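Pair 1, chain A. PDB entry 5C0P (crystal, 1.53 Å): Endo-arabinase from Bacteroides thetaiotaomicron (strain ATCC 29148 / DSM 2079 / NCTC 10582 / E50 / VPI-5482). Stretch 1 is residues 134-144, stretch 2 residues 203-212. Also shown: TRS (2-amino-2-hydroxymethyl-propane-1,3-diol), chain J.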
# COMPACT_ATOMS: atom_id res chain seq x y z
N CYS A 134 -12.53 1.41 5.93
CA CYS A 134 -11.27 1.89 5.35
C CYS A 134 -10.30 0.76 5.05
O CYS A 134 -10.33 -0.30 5.66
CB CYS A 134 -10.57 2.88 6.28
SG CYS A 134 -11.54 4.32 6.72
N LEU A 135 -9.41 1.01 4.09
CA LEU A 135 -8.41 0.02 3.73
C LEU A 135 -7.17 0.65 3.14
O LEU A 135 -7.14 1.85 2.82
CB LEU A 135 -8.99 -1.03 2.77
CG LEU A 135 -9.73 -0.63 1.50
CD1 LEU A 135 -8.80 -0.20 0.38
CD2 LEU A 135 -10.59 -1.80 1.02
N ASP A 136 -6.13 -0.17 3.02
CA ASP A 136 -4.89 0.19 2.34
C ASP A 136 -4.17 1.36 2.99
O ASP A 136 -3.56 2.17 2.30
CB ASP A 136 -5.13 0.45 0.83
CG ASP A 136 -5.47 -0.81 0.05
OD1 ASP A 136 -5.45 -1.92 0.63
OD2 ASP A 136 -5.75 -0.69 -1.16
N GLY A 137 -4.24 1.46 4.32
CA GLY A 137 -3.49 2.48 5.03
C GLY A 137 -1.99 2.35 4.80
O GLY A 137 -1.40 1.28 5.02
N SER A 138 -1.38 3.44 4.35
CA SER A 138 0.05 3.45 4.07
C SER A 138 0.74 4.60 4.80
O SER A 138 0.09 5.48 5.36
CB SER A 138 0.31 3.55 2.57
OG SER A 138 -0.12 4.81 2.06
N LEU A 139 2.07 4.58 4.78
CA LEU A 139 2.87 5.57 5.50
C LEU A 139 3.69 6.38 4.51
O LEU A 139 4.36 5.83 3.64
CB LEU A 139 3.80 4.86 6.49
CG LEU A 139 4.73 5.73 7.34
CD1 LEU A 139 3.95 6.55 8.33
CD2 LEU A 139 5.74 4.85 8.06
N TYR A 140 3.58 7.70 4.62
CA TYR A 140 4.44 8.63 3.90
C TYR A 140 5.21 9.47 4.92
O TYR A 140 4.62 10.03 5.85
CB TYR A 140 3.62 9.53 2.97
CG TYR A 140 4.44 10.68 2.41
CD1 TYR A 140 5.49 10.43 1.53
CD2 TYR A 140 4.21 12.00 2.79
CE1 TYR A 140 6.28 11.46 1.03
CE2 TYR A 140 4.99 13.04 2.30
CZ TYR A 140 6.02 12.77 1.43
OH TYR A 140 6.80 13.79 0.94
N ILE A 141 6.53 9.55 4.75
CA ILE A 141 7.37 10.40 5.60
C ILE A 141 7.70 11.66 4.83
O ILE A 141 8.33 11.62 3.76
CB ILE A 141 8.67 9.68 6.02
CG1 ILE A 141 8.35 8.35 6.71
CG2 ILE A 141 9.53 10.60 6.90
CD1 ILE A 141 7.51 8.48 7.99
N ASP A 142 7.27 12.81 5.36
CA ASP A 142 7.43 14.05 4.62
C ASP A 142 8.85 14.62 4.71
O ASP A 142 9.73 14.02 5.33
CB ASP A 142 6.33 15.07 5.00
CG ASP A 142 6.48 15.65 6.40
OD1 ASP A 142 7.59 15.65 6.96
OD2 ASP A 142 5.46 16.14 6.94
N LYS A 143 9.07 15.76 4.07
CA LYS A 143 10.41 16.34 4.00
C LYS A 143 11.05 16.62 5.36
O LYS A 143 12.28 16.59 5.50
CB LYS A 143 10.37 17.63 3.17
CG LYS A 143 11.75 18.19 2.89
CD LYS A 143 11.71 19.67 2.57
CE LYS A 143 13.05 20.33 2.89
NZ LYS A 143 13.29 21.54 2.05
N GLU A 144 10.22 16.87 6.38
CA GLU A 144 10.71 17.14 7.73
C GLU A 144 10.84 15.88 8.57
O GLU A 144 11.20 15.96 9.75
CB GLU A 144 9.78 18.11 8.45
CG GLU A 144 9.99 19.56 8.07
CD GLU A 144 9.29 19.94 6.79
OE1 GLU A 144 8.08 19.64 6.66
OE2 GLU A 144 9.94 20.54 5.92
N VAL A 203 -13.62 2.47 -7.62
CA VAL A 203 -12.70 1.96 -6.61
C VAL A 203 -11.55 2.93 -6.33
O VAL A 203 -11.02 3.55 -7.26
CB VAL A 203 -12.11 0.63 -7.11
CG1 VAL A 203 -10.95 0.15 -6.22
CG2 VAL A 203 -13.20 -0.43 -7.21
N THR A 204 -11.18 3.06 -5.06
CA THR A 204 -9.87 3.59 -4.68
C THR A 204 -9.10 2.52 -3.93
O THR A 204 -9.58 1.99 -2.92
CB THR A 204 -9.94 4.85 -3.80
OG1 THR A 204 -10.84 4.62 -2.70
CG2 THR A 204 -10.40 6.06 -4.59
N ASP A 205 -7.90 2.21 -4.43
CA ASP A 205 -6.98 1.26 -3.81
C ASP A 205 -5.60 1.89 -3.69
O ASP A 205 -5.20 2.71 -4.51
CB ASP A 205 -6.82 -0.01 -4.67
CG ASP A 205 -7.93 -1.04 -4.48
OD1 ASP A 205 -8.76 -0.94 -3.55
OD2 ASP A 205 -7.95 -2.02 -5.27
N ALA A 206 -4.86 1.48 -2.66
CA ALA A 206 -3.39 1.53 -2.67
C ALA A 206 -2.67 2.88 -2.76
O ALA A 206 -1.65 2.97 -3.43
CB ALA A 206 -2.88 0.62 -3.79
N PRO A 207 -3.16 3.93 -2.08
CA PRO A 207 -2.41 5.19 -2.18
C PRO A 207 -0.97 5.08 -1.67
O PRO A 207 -0.71 4.49 -0.62
CB PRO A 207 -3.21 6.14 -1.28
CG PRO A 207 -3.91 5.22 -0.30
CD PRO A 207 -4.25 4.00 -1.10
N PHE A 208 -0.04 5.67 -2.42
CA PHE A 208 1.36 5.68 -2.05
C PHE A 208 2.00 6.93 -2.62
O PHE A 208 1.90 7.19 -3.82
CB PHE A 208 2.06 4.44 -2.60
CG PHE A 208 3.47 4.28 -2.08
CD1 PHE A 208 3.71 3.67 -0.85
CD2 PHE A 208 4.54 4.78 -2.80
CE1 PHE A 208 5.00 3.54 -0.36
CE2 PHE A 208 5.84 4.66 -2.31
CZ PHE A 208 6.07 4.04 -1.10
N ILE A 209 2.68 7.71 -1.78
CA ILE A 209 3.32 8.93 -2.24
C ILE A 209 4.83 8.76 -2.36
O ILE A 209 5.48 8.17 -1.49
CB ILE A 209 3.01 10.13 -1.29
CG1 ILE A 209 1.53 10.52 -1.38
CG2 ILE A 209 3.89 11.33 -1.63
CD1 ILE A 209 1.08 11.56 -0.34
N TYR A 210 5.38 9.28 -3.46
CA TYR A 210 6.82 9.39 -3.64
C TYR A 210 7.18 10.86 -3.83
O TYR A 210 6.59 11.55 -4.67
CB TYR A 210 7.26 8.59 -4.87
CG TYR A 210 8.75 8.61 -5.11
CD1 TYR A 210 9.60 7.81 -4.36
CD2 TYR A 210 9.31 9.42 -6.08
CE1 TYR A 210 10.97 7.81 -4.57
CE2 TYR A 210 10.68 9.44 -6.30
CZ TYR A 210 11.50 8.63 -5.54
OH TYR A 210 12.86 8.65 -5.76
N ARG A 211 8.14 11.35 -3.06
CA ARG A 211 8.54 12.75 -3.12
C ARG A 211 9.74 12.91 -4.05
O ARG A 211 10.75 12.22 -3.90
CB ARG A 211 8.91 13.28 -1.73
CG ARG A 211 9.30 14.75 -1.72
CD ARG A 211 9.61 15.26 -0.33
NE ARG A 211 10.82 14.66 0.25
CZ ARG A 211 10.82 13.73 1.20
NH1 ARG A 211 9.67 13.27 1.69
NH2 ARG A 211 11.97 13.25 1.66
N LEU A 212 9.62 13.83 -5.01
CA LEU A 212 10.71 14.12 -5.93
C LEU A 212 11.73 15.04 -5.28
O LEU A 212 11.46 15.67 -4.26
CB LEU A 212 10.15 14.79 -7.19
CG LEU A 212 9.06 14.00 -7.88
CD1 LEU A 212 8.57 14.74 -9.12
CD2 LEU A 212 9.58 12.62 -8.27
C TRS J . -7.00 -4.68 -1.93
C1 TRS J . -7.89 -3.96 -0.93
C2 TRS J . -5.66 -3.96 -2.00
C3 TRS J . -6.84 -6.16 -1.56
N TRS J . -7.64 -4.63 -3.25
O1 TRS J . -7.39 -4.05 0.39
O2 TRS J . -5.77 -2.75 -2.72
O3 TRS J . -6.21 -6.91 -2.59
O HOH W 1 -1.85 2.02 0.21
O HOH W 2 4.20 6.95 0.72
O HOH W 3 11.47 10.84 3.60

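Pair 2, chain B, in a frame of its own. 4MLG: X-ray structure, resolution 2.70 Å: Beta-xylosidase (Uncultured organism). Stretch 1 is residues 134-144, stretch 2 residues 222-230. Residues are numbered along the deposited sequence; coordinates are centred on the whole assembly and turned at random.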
# COMPACT_ATOMS: atom_id res chain seq x y z
N SER B 134 5.93 -5.09 4.58
CA SER B 134 6.94 -5.24 5.63
C SER B 134 8.35 -4.91 5.12
O SER B 134 8.50 -4.17 4.15
CB SER B 134 6.90 -6.63 6.25
OG SER B 134 7.72 -6.70 7.40
N MET B 135 9.37 -5.46 5.76
CA MET B 135 10.75 -5.10 5.45
C MET B 135 11.77 -6.22 5.67
O MET B 135 11.40 -7.39 5.77
CB MET B 135 11.15 -3.86 6.25
CG MET B 135 10.51 -3.80 7.63
SD MET B 135 11.02 -5.14 8.73
CE MET B 135 12.32 -4.33 9.66
N ASP B 136 13.04 -5.83 5.76
CA ASP B 136 14.16 -6.76 5.91
C ASP B 136 14.14 -7.94 4.93
O ASP B 136 14.06 -9.09 5.35
CB ASP B 136 14.24 -7.28 7.35
CG ASP B 136 14.82 -6.26 8.31
OD1 ASP B 136 14.97 -5.08 7.91
OD2 ASP B 136 15.13 -6.63 9.46
N PRO B 137 14.23 -7.65 3.63
CA PRO B 137 14.22 -8.74 2.65
C PRO B 137 15.56 -9.45 2.56
O PRO B 137 16.61 -8.83 2.76
CB PRO B 137 13.94 -8.01 1.33
CG PRO B 137 14.54 -6.68 1.53
CD PRO B 137 14.32 -6.33 2.97
N CYS B 138 15.52 -10.74 2.27
CA CYS B 138 16.71 -11.54 2.03
C CYS B 138 16.51 -12.35 0.75
O CYS B 138 15.54 -13.09 0.63
CB CYS B 138 16.97 -12.48 3.21
SG CYS B 138 18.16 -13.80 2.87
N ILE B 139 17.42 -12.20 -0.20
CA ILE B 139 17.28 -12.88 -1.48
C ILE B 139 18.22 -14.08 -1.59
O ILE B 139 19.44 -13.92 -1.59
CB ILE B 139 17.51 -11.94 -2.67
CG1 ILE B 139 16.85 -10.58 -2.41
CG2 ILE B 139 16.97 -12.56 -3.95
CD1 ILE B 139 15.35 -10.65 -2.27
N TRP B 140 17.63 -15.27 -1.70
CA TRP B 140 18.40 -16.50 -1.68
C TRP B 140 18.40 -17.25 -3.01
O TRP B 140 17.36 -17.74 -3.46
CB TRP B 140 17.89 -17.42 -0.56
CG TRP B 140 18.43 -18.81 -0.62
CD1 TRP B 140 17.73 -19.95 -0.85
CD2 TRP B 140 19.80 -19.20 -0.46
NE1 TRP B 140 18.57 -21.04 -0.83
CE2 TRP B 140 19.85 -20.60 -0.60
CE3 TRP B 140 20.99 -18.50 -0.21
CZ2 TRP B 140 21.04 -21.32 -0.49
CZ3 TRP B 140 22.17 -19.22 -0.11
CH2 TRP B 140 22.18 -20.61 -0.25
N PRO B 141 19.57 -17.33 -3.66
CA PRO B 141 19.74 -18.10 -4.90
C PRO B 141 19.80 -19.59 -4.60
O PRO B 141 20.89 -20.13 -4.40
CB PRO B 141 21.09 -17.61 -5.43
CG PRO B 141 21.43 -16.37 -4.64
CD PRO B 141 20.79 -16.58 -3.31
N ASP B 142 18.64 -20.24 -4.57
CA ASP B 142 18.57 -21.66 -4.23
C ASP B 142 19.18 -22.54 -5.33
O ASP B 142 19.34 -22.11 -6.47
CB ASP B 142 17.12 -22.07 -3.98
CG ASP B 142 17.00 -23.43 -3.33
OD1 ASP B 142 16.93 -23.49 -2.08
OD2 ASP B 142 16.97 -24.44 -4.06
N LYS B 143 19.50 -23.77 -4.96
CA LYS B 143 20.12 -24.72 -5.88
C LYS B 143 19.17 -25.18 -6.99
O LYS B 143 19.61 -25.74 -7.99
CB LYS B 143 20.65 -25.93 -5.11
CG LYS B 143 19.60 -26.63 -4.26
CD LYS B 143 20.18 -27.83 -3.54
CE LYS B 143 19.13 -28.54 -2.69
NZ LYS B 143 19.68 -29.74 -2.01
N ASP B 144 17.87 -24.94 -6.82
CA ASP B 144 16.89 -25.35 -7.82
C ASP B 144 16.87 -24.43 -9.03
O ASP B 144 16.17 -24.68 -10.01
CB ASP B 144 15.49 -25.47 -7.21
CG ASP B 144 15.02 -24.18 -6.55
OD1 ASP B 144 15.68 -23.14 -6.72
OD2 ASP B 144 13.97 -24.22 -5.87
N PHE B 222 11.73 -12.18 14.98
CA PHE B 222 11.46 -10.75 15.10
C PHE B 222 11.78 -10.04 13.79
O PHE B 222 10.92 -9.37 13.22
CB PHE B 222 12.27 -10.14 16.25
CG PHE B 222 11.87 -8.73 16.59
CD1 PHE B 222 10.88 -8.48 17.53
CD2 PHE B 222 12.48 -7.65 15.97
CE1 PHE B 222 10.51 -7.18 17.85
CE2 PHE B 222 12.12 -6.35 16.28
CZ PHE B 222 11.13 -6.11 17.22
N GLU B 223 13.01 -10.20 13.31
CA GLU B 223 13.45 -9.56 12.07
C GLU B 223 14.78 -10.14 11.58
O GLU B 223 15.25 -11.14 12.11
CB GLU B 223 13.61 -8.05 12.27
CG GLU B 223 14.73 -7.67 13.23
CD GLU B 223 14.94 -6.18 13.34
OE1 GLU B 223 14.06 -5.42 12.88
OE2 GLU B 223 15.99 -5.77 13.89
N ALA B 224 15.36 -9.49 10.57
CA ALA B 224 16.67 -9.85 10.03
C ALA B 224 16.75 -11.27 9.47
O ALA B 224 17.61 -12.05 9.87
CB ALA B 224 17.76 -9.63 11.08
N SER B 225 15.87 -11.59 8.53
CA SER B 225 15.88 -12.90 7.88
C SER B 225 17.16 -13.11 7.07
O SER B 225 17.62 -12.20 6.38
CB SER B 225 14.66 -13.07 6.97
OG SER B 225 13.47 -13.23 7.72
N TRP B 226 17.73 -14.31 7.17
CA TRP B 226 18.87 -14.68 6.34
C TRP B 226 18.91 -16.18 6.10
O TRP B 226 18.53 -16.97 6.97
CB TRP B 226 20.19 -14.21 6.98
CG TRP B 226 21.37 -14.42 6.08
CD1 TRP B 226 22.23 -15.48 6.09
CD2 TRP B 226 21.83 -13.54 5.04
NE1 TRP B 226 23.19 -15.32 5.12
CE2 TRP B 226 22.97 -14.13 4.47
CE3 TRP B 226 21.38 -12.31 4.55
CZ2 TRP B 226 23.67 -13.54 3.42
CZ3 TRP B 226 22.08 -11.72 3.51
CH2 TRP B 226 23.21 -12.34 2.95
N MET B 227 19.36 -16.58 4.91
CA MET B 227 19.38 -17.98 4.52
C MET B 227 20.69 -18.34 3.83
O MET B 227 21.12 -17.65 2.91
CB MET B 227 18.22 -18.28 3.57
CG MET B 227 18.15 -19.72 3.10
SD MET B 227 17.50 -20.84 4.35
CE MET B 227 15.84 -20.21 4.53
N HIS B 228 21.33 -19.41 4.29
CA HIS B 228 22.52 -19.92 3.62
C HIS B 228 22.55 -21.45 3.60
O HIS B 228 21.69 -22.10 4.19
CB HIS B 228 23.80 -19.34 4.22
CG HIS B 228 24.21 -19.96 5.52
ND1 HIS B 228 23.87 -19.41 6.74
CD2 HIS B 228 24.93 -21.07 5.80
CE1 HIS B 228 24.37 -20.15 7.71
NE2 HIS B 228 25.02 -21.17 7.17
N TYR B 229 23.55 -22.01 2.93
CA TYR B 229 23.60 -23.45 2.68
C TYR B 229 24.97 -24.01 3.01
O TYR B 229 25.98 -23.58 2.45
CB TYR B 229 23.24 -23.72 1.22
CG TYR B 229 22.92 -25.16 0.90
CD1 TYR B 229 21.69 -25.71 1.24
CD2 TYR B 229 23.83 -25.96 0.22
CE1 TYR B 229 21.39 -27.02 0.94
CE2 TYR B 229 23.53 -27.27 -0.09
CZ TYR B 229 22.31 -27.80 0.27
OH TYR B 229 22.01 -29.11 -0.03
N TYR B 230 25.01 -24.99 3.91
CA TYR B 230 26.27 -25.61 4.32
C TYR B 230 26.12 -27.10 4.58
O TYR B 230 25.23 -27.53 5.32
CB TYR B 230 26.82 -24.91 5.57
CG TYR B 230 27.90 -25.70 6.29
CD1 TYR B 230 29.21 -25.71 5.83
CD2 TYR B 230 27.60 -26.42 7.44
CE1 TYR B 230 30.19 -26.43 6.49
CE2 TYR B 230 28.57 -27.14 8.11
CZ TYR B 230 29.87 -27.14 7.63
OH TYR B 230 30.84 -27.85 8.29

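Pairs 1 and 2 each bring together two strands that run in the same direction. The angle between the strand axes is 17° in pair 1 and 10° in pair 2, and the axes approach to 6.5 Å and 6.8 Å. The central 14 residues superpose with an RMSD of 0.6 Å. The buried surface is almost equal, 534 Å² and 535 Å².

The best-matched position is the aspartate, Asp136(A) and Asp136(B). The CA atoms fall 0.1 Å apart and both side chains take the m rotamer. Each carboxylate accepts a hydrogen bond from the backbone of the facing strand. Ala206(A) N lies 2.8 Å from Asp136(A) OD2, and Ala224(B) N lies 3.1 Å from Asp136(B) OD2. The two aspartates and the two alanines all have positive phi. The same bond occurs with the same backbone shape in both pairs.

A second acid sits beside this aspartate in both pairs. Asp136(A) OD2 is 3.9 Å from Asp205(A) OD1. In pair 2 the matching residue is a glutamate, and Asp136(B) OD2 is 3.8 Å from Glu223(B) OE1. These are like charges held close. In pair 1 a TRS molecule, probably from the crystallisation liquor, binds here. Its O1 donates to Asp136(A) OD1 at 2.9 Å and its O2 to Asp136(A) OD2 at 2.6 Å. A weak hydrogen bond joins TRS N to Asp205(A) OD2 at 3.3 Å.

Two residues on, Ser138(A) matches Cys138(B). The serine makes a polar link: Ser138(A) OG donates to Pro207(A) O at 2.8 Å. Water 1 also bridges the strands, donating to Asp136(A) O at 2.7 Å and to Pro207(A) O at 2.8 Å. The cysteine packs instead. It is in the t rotamer, whereas the serine is p. Cys138(B) SG lies 3.9 Å from Trp226(B) CE3 and approaches that ring obliquely.

Next comes an aromatic residue on one strand against an aliphatic chain on the other. Tyr140(A) matches Trp140(B), and Ile209(A) matches Met227(B). Ile209(A) CG2 sits over the tyrosine face, 3.6 Å from Tyr140(A) CE1. Met227(B) CG sits over the indole face, 3.8 Å from Trp140(B) CG. Both are CH-pi contacts. The indole also reaches the following residues, with Trp140(B) CH2 3.6 Å from Tyr229(B) CB.

The far end is bonded differently. Arg211(A) matches Tyr229(B), but their side-chain centres are 3.2 Å apart. Arg211(A) NH1 donates to Tyr140(A) OH at 3.0 Å and to Ile141(A) O at 3.0 Å. Both acceptors lie near the guanidinium plane, while Lys143(A) N lies over one face. In pair 2 the donor comes from the other stretch: Lys143(B) NZ donates to Tyr229(B) OH at 3.1 Å. The matching Lys143(A) makes no such bond. Trp140(B) has no hydroxyl, and its NE1 donates within its own stretch to Asp142(B) OD1 at 3.2 Å. Both pairs close this end with polar bonds, but from different donors.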